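Glutamine synthetase (Helicobacter pylori, PDB 5ZLI) belongs to the type I-beta glutamine synthetase family and assembles from twelve copies of a chain that pairs a beta-grasp domain with a catalytic domain. Local coordinates at residues G185-Y190 with P334-P339; E139-I144 with H221-Q226; F321-T326 with K330-G335. One frame throughout, in Å; residues are numbered along the deposited sequence.

Interaction 1: residues G185-Y190 with P334-P339; sequences GKQGGY and PGYEAP
Gln187 reaches across to Tyr336 from a type II beta turn running from Gly185 to Gly188, so that two loops of the catalytic domain meet at the surface. The turn is closed at its base by Gly188 N bonding to Gly185 O at 2.7 Å. Lys186 takes the first corner, and its backbone N is held by Glu167. Gln187 occupies the second corner with a positive phi of 74°, which is where a type II turn usually places a glycine or asparagine. Its CG stands beside the backbone N, opposite the carbonyl carbon (chi1 -80°), and the extended chain beyond carries the amide toward the 334-339 loop. There it meets the CD1 and CE1 atoms of the Tyr336 ring obliquely, Gln187 NE2 lying 3.9 Å from Tyr336 CE1. The amide and ring planes are 45° apart and the two side chains cross at about a right angle; no hydrogen bond spans the loops. Gln187 OE1 also comes within 4.2 Å of Gly335 O, two acceptors that merely lie near each other. Lys268 makes a cation-pi contact with the same Tyr336 ring, and Asn274 touches both Gln187 and Tyr336. Past Gly189 the chain turns inward to Tyr190, whose side chain packs on Phe59 of a neighbouring subunit and whose OH is hydrogen-bonded to Asp60 N of that subunit.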
loop_
_atom_site.group_PDB
_atom_site.type_symbol
_atom_site.label_atom_id
_atom_site.label_comp_id
_atom_site.label_asym_id
_atom_site.label_seq_id
_atom_site.Cartn_x
_atom_site.Cartn_y
_atom_site.Cartn_z
ATOM N N GLY B 185 -27.100 17.891 -17.221
ATOM C CA GLY B 185 -26.012 18.300 -18.071
ATOM C C GLY B 185 -25.468 19.653 -17.650
ATOM O O GLY B 185 -26.108 20.429 -16.931
ATOM N N LYS B 186 -24.241 19.923 -18.072
ATOM C CA LYS B 186 -23.839 21.309 -18.193
ATOM C C LYS B 186 -25.015 22.084 -18.770
ATOM O O LYS B 186 -25.560 21.715 -19.821
ATOM C CB LYS B 186 -22.603 21.431 -19.101
ATOM C CG LYS B 186 -21.735 22.661 -18.783
ATOM C CD LYS B 186 -20.385 22.645 -19.496
ATOM C CE LYS B 186 -19.394 21.688 -18.835
ATOM N NZ LYS B 186 -18.111 21.603 -19.605
ATOM N N GLN B 187 -25.474 23.093 -18.032
ATOM C CA GLN B 187 -26.602 23.938 -18.427
ATOM C C GLN B 187 -27.962 23.225 -18.299
ATOM O O GLN B 187 -28.956 23.693 -18.857
ATOM C CB GLN B 187 -26.416 24.453 -19.868
ATOM C CG GLN B 187 -25.470 25.644 -19.981
ATOM C CD GLN B 187 -25.650 26.457 -21.259
ATOM O OE1 GLN B 187 -26.468 27.389 -21.300
ATOM N NE2 GLN B 187 -24.877 26.121 -22.303
ATOM N N GLY B 188 -28.069 22.163 -17.493
ATOM C CA GLY B 188 -29.308 21.416 -17.445
ATOM C C GLY B 188 -30.086 21.434 -16.141
ATOM O O GLY B 188 -31.065 20.695 -16.025
ATOM N N GLY B 189 -29.717 22.271 -15.169
ATOM C CA GLY B 189 -30.332 22.211 -13.851
ATOM C C GLY B 189 -31.721 22.811 -13.730
ATOM O O GLY B 189 -32.299 22.807 -12.633
ATOM N N TYR B 190 -32.277 23.323 -14.830
ATOM C CA TYR B 190 -33.552 24.018 -14.801
ATOM C C TYR B 190 -34.637 23.263 -15.592
ATOM O O TYR B 190 -34.678 23.328 -16.836
ATOM C CB TYR B 190 -33.336 25.419 -15.346
ATOM C CG TYR B 190 -34.488 26.397 -15.204
ATOM C CD1 TYR B 190 -35.587 26.344 -16.060
ATOM C CD2 TYR B 190 -34.458 27.396 -14.242
ATOM C CE1 TYR B 190 -36.622 27.245 -15.948
ATOM C CE2 TYR B 190 -35.493 28.306 -14.123
ATOM C CZ TYR B 190 -36.569 28.220 -14.980
ATOM O OH TYR B 190 -37.596 29.112 -14.861
ATOM N N PRO B 334 -21.523 36.344 -23.939
ATOM C CA PRO B 334 -22.801 35.985 -24.563
ATOM C C PRO B 334 -23.203 34.535 -24.340
ATOM O O PRO B 334 -22.368 33.633 -24.320
ATOM C CB PRO B 334 -22.536 36.239 -26.056
ATOM C CG PRO B 334 -21.040 36.216 -26.199
ATOM C CD PRO B 334 -20.537 36.810 -24.935
ATOM N N GLY B 335 -24.501 34.317 -24.199
ATOM C CA GLY B 335 -25.077 33.001 -24.368
ATOM C C GLY B 335 -25.356 32.205 -23.130
ATOM O O GLY B 335 -25.618 31.001 -23.242
ATOM N N TYR B 336 -25.374 32.838 -21.966
ATOM C CA TYR B 336 -25.641 32.164 -20.700
ATOM C C TYR B 336 -26.719 32.923 -19.949
ATOM O O TYR B 336 -26.823 32.824 -18.718
ATOM C CB TYR B 336 -24.361 32.048 -19.860
ATOM C CG TYR B 336 -23.343 31.130 -20.472
ATOM C CD1 TYR B 336 -23.440 29.749 -20.315
ATOM C CD2 TYR B 336 -22.330 31.637 -21.297
ATOM C CE1 TYR B 336 -22.519 28.896 -20.937
ATOM C CE2 TYR B 336 -21.410 30.794 -21.923
ATOM C CZ TYR B 336 -21.510 29.432 -21.738
ATOM O OH TYR B 336 -20.585 28.638 -22.367
ATOM N N GLU B 337 -27.577 33.610 -20.718
ATOM C CA GLU B 337 -28.618 34.496 -20.205
ATOM C C GLU B 337 -28.023 35.632 -19.366
ATOM O O GLU B 337 -28.665 36.163 -18.452
ATOM C CB GLU B 337 -29.662 33.668 -19.448
ATOM C CG GLU B 337 -30.347 32.781 -20.490
ATOM C CD GLU B 337 -31.263 31.716 -19.940
ATOM O OE1 GLU B 337 -31.610 31.763 -18.728
ATOM O OE2 GLU B 337 -31.600 30.798 -20.743
ATOM N N ALA B 338 -26.781 36.016 -19.706
ATOM C CA ALA B 338 -26.042 37.114 -19.120
ATOM C C ALA B 338 -25.924 38.260 -20.113
ATOM O O ALA B 338 -25.488 38.046 -21.255
ATOM C CB ALA B 338 -24.646 36.652 -18.695
ATOM N N PRO B 339 -26.271 39.482 -19.702
ATOM C CA PRO B 339 -26.213 40.625 -20.620
ATOM C C PRO B 339 -24.796 41.057 -20.972
ATOM O O PRO B 339 -23.952 41.262 -20.095
ATOM C CB PRO B 339 -26.930 41.727 -19.842
ATOM C CG PRO B 339 -26.734 41.348 -18.410
ATOM C CD PRO B 339 -26.824 39.861 -18.391
#

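Interaction 2: residues E139-I144 with H221-Q226; sequences ENEFFI and HHEVAQ
Glu223 OE2, close beside the Glu141 carboxylate, receives the Val224 backbone N-H at 2.9 Å (N-H...O angle 163°). The donor comes from above the carboxylate plane, and a bend at chi2 (-66°) folds the Glu223 side chain back to this N-H. This loop is the connection of a beta hairpin: strand 217-222 runs into it, and strand 228-237 leaves it to pair on its other edge with strand 133-145. The two segments are thus neighbours once removed, and with no hydrogen bond between them they meet through side chains. Glu141, extended beyond CG, brings OE2 to 3.2 Å from Glu223 OE1. These are two acceptors on side chains of like charge, with no hydrogen bond between them; the carboxylate planes are 30° apart, the two side chains crossing at a slant. The other oxygen of Glu141, OE1, is held by Gly277 N, and Gln228 packs against both glutamates. Two residues further along the strand, Phe143 turns the rim of its ring to the loop, CZ meeting Ala225 CB at 3.4 Å near the ring plane. Ring to methyl is the apolar half of the contact, buried next to the acidic half. The loop is braced from within: His222 reaches forward to the carbonyl of Gln226, whose side-chain oxygen OE1 is bound by Glu167 N. In this brace the acceptor lies in the imidazole plane, His222 NE2 standing 3.1 Å from Gln226 O.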
loop_
_atom_site.group_PDB
_atom_site.type_symbol
_atom_site.label_atom_id
_atom_site.label_comp_id
_atom_site.label_asym_id
_atom_site.label_seq_id
_atom_site.Cartn_x
_atom_site.Cartn_y
_atom_site.Cartn_z
ATOM N N GLU B 139 -32.526 38.759 -6.648
ATOM C CA GLU B 139 -32.457 37.305 -6.754
ATOM C C GLU B 139 -30.971 36.961 -6.802
ATOM O O GLU B 139 -30.321 37.166 -7.837
ATOM C CB GLU B 139 -33.141 36.815 -8.026
ATOM C CG GLU B 139 -34.514 37.408 -8.335
ATOM C CD GLU B 139 -34.927 37.141 -9.793
ATOM O OE1 GLU B 139 -34.128 36.517 -10.525
ATOM O OE2 GLU B 139 -36.025 37.573 -10.219
ATOM N N ASN B 140 -30.430 36.407 -5.712
ATOM C CA ASN B 140 -29.009 36.041 -5.678
ATOM C C ASN B 140 -28.872 34.550 -5.947
ATOM O O ASN B 140 -28.931 33.724 -5.034
ATOM C CB ASN B 140 -28.345 36.388 -4.353
ATOM C CG ASN B 140 -28.291 37.863 -4.092
ATOM O OD1 ASN B 140 -27.328 38.533 -4.470
ATOM N ND2 ASN B 140 -29.315 38.381 -3.409
ATOM N N GLU B 141 -28.654 34.212 -7.216
ATOM C CA GLU B 141 -28.273 32.851 -7.574
ATOM C C GLU B 141 -26.934 32.500 -6.928
ATOM O O GLU B 141 -26.042 33.349 -6.801
ATOM C CB GLU B 141 -28.206 32.685 -9.101
ATOM C CG GLU B 141 -29.524 33.050 -9.812
ATOM C CD GLU B 141 -29.489 32.957 -11.353
ATOM O OE1 GLU B 141 -28.406 33.137 -11.950
ATOM O OE2 GLU B 141 -30.574 32.796 -11.970
ATOM N N PHE B 142 -26.809 31.235 -6.526
ATOM C CA PHE B 142 -25.645 30.740 -5.811
ATOM C C PHE B 142 -25.373 29.299 -6.198
ATOM O O PHE B 142 -26.048 28.716 -7.038
ATOM C CB PHE B 142 -25.838 30.822 -4.313
ATOM C CG PHE B 142 -27.002 30.023 -3.821
ATOM C CD1 PHE B 142 -26.890 28.668 -3.613
ATOM C CD2 PHE B 142 -28.199 30.651 -3.535
ATOM C CE1 PHE B 142 -27.969 27.941 -3.153
ATOM C CE2 PHE B 142 -29.245 29.952 -3.067
ATOM C CZ PHE B 142 -29.142 28.575 -2.877
ATOM N N PHE B 143 -24.336 28.748 -5.594
ATOM C CA PHE B 143 -23.874 27.402 -5.866
ATOM C C PHE B 143 -23.579 26.727 -4.547
ATOM O O PHE B 143 -23.053 27.344 -3.618
ATOM C CB PHE B 143 -22.598 27.370 -6.706
ATOM C CG PHE B 143 -22.813 27.587 -8.164
ATOM C CD1 PHE B 143 -23.055 26.503 -9.011
ATOM C CD2 PHE B 143 -22.760 28.864 -8.700
ATOM C CE1 PHE B 143 -23.257 26.691 -10.365
ATOM C CE2 PHE B 143 -22.952 29.066 -10.056
ATOM C CZ PHE B 143 -23.203 27.980 -10.898
ATOM N N ILE B 144 -23.856 25.451 -4.479
ATOM C CA ILE B 144 -23.497 24.677 -3.321
ATOM C C ILE B 144 -22.581 23.589 -3.807
ATOM O O ILE B 144 -22.997 22.715 -4.569
ATOM C CB ILE B 144 -24.708 24.107 -2.604
ATOM C CG1 ILE B 144 -25.503 25.281 -2.024
ATOM C CG2 ILE B 144 -24.238 23.019 -1.607
ATOM C CD1 ILE B 144 -26.515 24.906 -0.963
ATOM N N HIS B 221 -35.987 27.204 -6.474
ATOM C CA HIS B 221 -35.809 26.197 -7.509
ATOM C C HIS B 221 -34.334 25.932 -7.666
ATOM O O HIS B 221 -33.497 26.731 -7.264
ATOM C CB HIS B 221 -36.405 26.625 -8.891
ATOM C CG HIS B 221 -35.866 27.919 -9.457
ATOM N ND1 HIS B 221 -34.739 27.982 -10.256
ATOM C CD2 HIS B 221 -36.280 29.205 -9.308
ATOM C CE1 HIS B 221 -34.498 29.240 -10.591
ATOM N NE2 HIS B 221 -35.411 30.003 -10.019
ATOM N N HIS B 222 -34.027 24.773 -8.219
ATOM C CA HIS B 222 -32.722 24.606 -8.837
ATOM C C HIS B 222 -32.543 25.634 -9.962
ATOM O O HIS B 222 -33.506 26.066 -10.597
ATOM C CB HIS B 222 -32.607 23.193 -9.393
ATOM C CG HIS B 222 -31.213 22.657 -9.413
ATOM N ND1 HIS B 222 -30.733 21.792 -8.454
ATOM C CD2 HIS B 222 -30.183 22.887 -10.260
ATOM C CE1 HIS B 222 -29.475 21.491 -8.724
ATOM N NE2 HIS B 222 -29.118 22.145 -9.814
ATOM N N GLU B 223 -31.301 26.027 -10.231
ATOM C CA GLU B 223 -31.032 26.910 -11.370
ATOM C C GLU B 223 -30.342 26.175 -12.520
ATOM O O GLU B 223 -30.119 24.968 -12.459
ATOM C CB GLU B 223 -30.207 28.110 -10.916
ATOM C CG GLU B 223 -30.957 29.438 -10.950
ATOM C CD GLU B 223 -31.314 29.865 -12.380
ATOM O OE1 GLU B 223 -32.470 30.296 -12.616
ATOM O OE2 GLU B 223 -30.406 29.817 -13.265
ATOM N N VAL B 224 -29.945 26.940 -13.547
ATOM C CA VAL B 224 -29.552 26.371 -14.843
ATOM C C VAL B 224 -28.196 25.656 -14.768
ATOM O O VAL B 224 -27.993 24.620 -15.410
ATOM C CB VAL B 224 -29.545 27.455 -15.939
ATOM C CG1 VAL B 224 -28.857 26.934 -17.184
ATOM C CG2 VAL B 224 -30.945 27.917 -16.239
ATOM N N ALA B 225 -27.222 26.237 -14.077
ATOM C CA ALA B 225 -25.929 25.580 -13.927
ATOM C C ALA B 225 -26.025 24.418 -12.931
ATOM O O ALA B 225 -27.010 24.256 -12.211
ATOM C CB ALA B 225 -24.868 26.567 -13.471
ATOM N N GLN B 226 -24.965 23.614 -12.886
ATOM C CA GLN B 226 -25.062 22.269 -12.325
ATOM C C GLN B 226 -25.319 22.268 -10.812
ATOM O O GLN B 226 -26.103 21.450 -10.326
ATOM C CB GLN B 226 -23.812 21.485 -12.685
ATOM C CG GLN B 226 -23.608 21.458 -14.168
ATOM C CD GLN B 226 -22.438 20.637 -14.573
ATOM O OE1 GLN B 226 -22.397 19.437 -14.345
ATOM N NE2 GLN B 226 -21.450 21.289 -15.171
#

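Interaction 3: residues F321-T326 with K330-G335; sequences FTNAST and KRLIPG
Asn323, just past helix 315-322, and Leu332, just past helix 326-331, point their side chains at each other, crossing at a slant. The Asn323 amide nitrogen faces the fork of the leucine: Asn323 ND2 is 3.8 Å from Leu332 CD1 and 3.9 Å from Leu332 CD2, so both methyls pack on it. Arg331 comes alongside, extended from CG to NE, with CG opposite the backbone N (chi1 166°). Its guanidinium presents an edge to the amide, with Arg331 NH1 4.0 Å from Asn323 ND2. Both donors bond to Phe370 O, a shared acceptor that probably accounts for their closeness and links the segments where no direct bond does, while Arg331 NH2 goes on to Arg369 O, so that the guanidinium is held by two successive carbonyls. Leu332 is the centre of an inverse gamma turn, in which Ile333 N bonds to Arg331 O at 2.9 Å. At the other end of the contact Lys330 curls beside the Thr326 carbonyl oxygen, its chain bent at chi2 and chi4; Lys330 CG and NZ are each 3.9 Å from Thr326 O. The amine itself forms a salt bridge with Glu474 of a neighbouring subunit, which also hydrogen-bonds Thr326 OG1. The contact ties the loop after helix 315-322 to the far end of helix 326-331; helix 377-393 packs on Thr322, while Trp466 of helix 448-466 touches Thr326 and Lys330.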
loop_
_atom_site.group_PDB
_atom_site.type_symbol
_atom_site.label_atom_id
_atom_site.label_comp_id
_atom_site.label_asym_id
_atom_site.label_seq_id
_atom_site.Cartn_x
_atom_site.Cartn_y
_atom_site.Cartn_z
ATOM N N PHE B 321 -19.806 49.254 -9.468
ATOM C CA PHE B 321 -20.340 48.924 -8.161
ATOM C C PHE B 321 -21.206 47.688 -8.165
ATOM O O PHE B 321 -21.304 47.019 -7.124
ATOM C CB PHE B 321 -21.155 50.082 -7.597
ATOM C CG PHE B 321 -20.391 51.352 -7.494
ATOM C CD1 PHE B 321 -19.556 51.575 -6.423
ATOM C CD2 PHE B 321 -20.533 52.342 -8.451
ATOM C CE1 PHE B 321 -18.847 52.761 -6.309
ATOM C CE2 PHE B 321 -19.826 53.537 -8.347
ATOM C CZ PHE B 321 -18.993 53.748 -7.270
ATOM N N THR B 322 -21.832 47.379 -9.312
ATOM C CA THR B 322 -22.710 46.222 -9.442
ATOM C C THR B 322 -21.979 44.974 -9.893
ATOM O O THR B 322 -22.483 43.864 -9.674
ATOM C CB THR B 322 -23.835 46.493 -10.445
ATOM O OG1 THR B 322 -23.276 46.957 -11.674
ATOM C CG2 THR B 322 -24.775 47.529 -9.893
ATOM N N ASN B 323 -20.831 45.145 -10.563
ATOM C CA ASN B 323 -20.000 44.051 -11.094
ATOM C C ASN B 323 -18.564 44.350 -10.665
ATOM O O ASN B 323 -17.712 44.719 -11.484
ATOM C CB ASN B 323 -20.156 43.955 -12.601
ATOM C CG ASN B 323 -21.588 43.719 -12.984
ATOM O OD1 ASN B 323 -22.402 44.651 -12.996
ATOM N ND2 ASN B 323 -21.926 42.462 -13.274
ATOM N N ALA B 324 -18.305 44.132 -9.365
ATOM C CA ALA B 324 -17.191 44.750 -8.665
ATOM C C ALA B 324 -15.994 43.818 -8.508
ATOM O O ALA B 324 -15.065 44.132 -7.748
ATOM C CB ALA B 324 -17.667 45.272 -7.307
ATOM N N SER B 325 -15.999 42.679 -9.196
ATOM C CA SER B 325 -14.853 41.785 -9.245
ATOM C C SER B 325 -14.547 41.486 -10.693
ATOM O O SER B 325 -15.409 41.568 -11.565
ATOM C CB SER B 325 -15.105 40.469 -8.533
ATOM O OG SER B 325 -16.153 39.789 -9.168
ATOM N N THR B 326 -13.306 41.129 -10.948
ATOM C CA THR B 326 -12.996 40.663 -12.282
ATOM C C THR B 326 -13.762 39.388 -12.620
ATOM O O THR B 326 -14.018 39.091 -13.798
ATOM C CB THR B 326 -11.510 40.502 -12.373
ATOM O OG1 THR B 326 -11.093 39.827 -11.179
ATOM C CG2 THR B 326 -10.900 41.871 -12.453
ATOM N N LYS B 330 -16.129 37.419 -16.281
ATOM C CA LYS B 330 -16.211 36.097 -16.889
ATOM C C LYS B 330 -17.645 35.649 -17.113
ATOM O O LYS B 330 -17.881 34.739 -17.909
ATOM C CB LYS B 330 -15.467 35.087 -16.020
ATOM C CG LYS B 330 -14.141 35.639 -15.537
ATOM C CD LYS B 330 -13.028 35.348 -16.554
ATOM C CE LYS B 330 -11.891 36.334 -16.381
ATOM N NZ LYS B 330 -11.428 36.479 -14.993
ATOM N N ARG B 331 -18.593 36.249 -16.406
ATOM C CA ARG B 331 -20.011 35.981 -16.552
ATOM C C ARG B 331 -20.645 36.789 -17.680
ATOM O O ARG B 331 -21.605 36.312 -18.302
ATOM C CB ARG B 331 -20.704 36.275 -15.230
ATOM C CG ARG B 331 -22.199 36.376 -15.283
ATOM C CD ARG B 331 -22.743 36.539 -13.883
ATOM N NE ARG B 331 -24.177 36.807 -13.870
ATOM C CZ ARG B 331 -24.724 38.020 -13.973
ATOM N NH1 ARG B 331 -23.963 39.106 -14.077
ATOM N NH2 ARG B 331 -26.044 38.147 -13.968
ATOM N N LEU B 332 -20.142 38.006 -17.940
ATOM C CA LEU B 332 -20.715 38.925 -18.922
ATOM C C LEU B 332 -20.274 38.598 -20.349
ATOM O O LEU B 332 -19.904 39.484 -21.132
ATOM C CB LEU B 332 -20.310 40.349 -18.544
ATOM C CG LEU B 332 -20.667 40.691 -17.072
ATOM C CD1 LEU B 332 -20.206 42.108 -16.673
ATOM C CD2 LEU B 332 -22.143 40.422 -16.623
ATOM N N ILE B 333 -20.425 37.329 -20.707
ATOM C CA ILE B 333 -20.076 36.751 -21.998
ATOM C C ILE B 333 -21.370 36.238 -22.621
ATOM O O ILE B 333 -22.259 35.745 -21.905
ATOM C CB ILE B 333 -19.014 35.649 -21.830
ATOM C CG1 ILE B 333 -17.606 36.244 -21.789
ATOM C CG2 ILE B 333 -19.111 34.591 -22.898
ATOM C CD1 ILE B 333 -17.388 37.341 -20.813
ATOM N N PRO B 334 -21.523 36.344 -23.939
ATOM C CA PRO B 334 -22.801 35.985 -24.563
ATOM C C PRO B 334 -23.203 34.535 -24.340
ATOM O O PRO B 334 -22.368 33.633 -24.320
ATOM C CB PRO B 334 -22.536 36.239 -26.056
ATOM C CG PRO B 334 -21.040 36.216 -26.199
ATOM C CD PRO B 334 -20.537 36.810 -24.935
ATOM N N GLY B 335 -24.501 34.317 -24.199
ATOM C CA GLY B 335 -25.077 33.001 -24.368
ATOM C C GLY B 335 -25.356 32.205 -23.130
ATOM O O GLY B 335 -25.618 31.001 -23.242
#

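Interactions 2 and 3 are buried, whereas interaction 1 lies at the surface and buries the least area. It joins the other two: its 185-190 loop touches the 221-226 loop of interaction 2, probably with a hydrogen bond from Gly189 N to Val224 O, while its 334-339 segment shares Pro334 and Gly335 with interaction 3 and packs Ala338 on Arg331. Interactions 2 and 3 do not touch; nearest atoms are about 6 Å apart. Chemistry follows place: an amide beside an aromatic ring at the surface, carboxylates and a phenyl edge in the sheet region, and amide, guanidinium and leucine where one short helix follows another, with a lysine salt bridge to another subunit. All three have neighbouring subunits within reach.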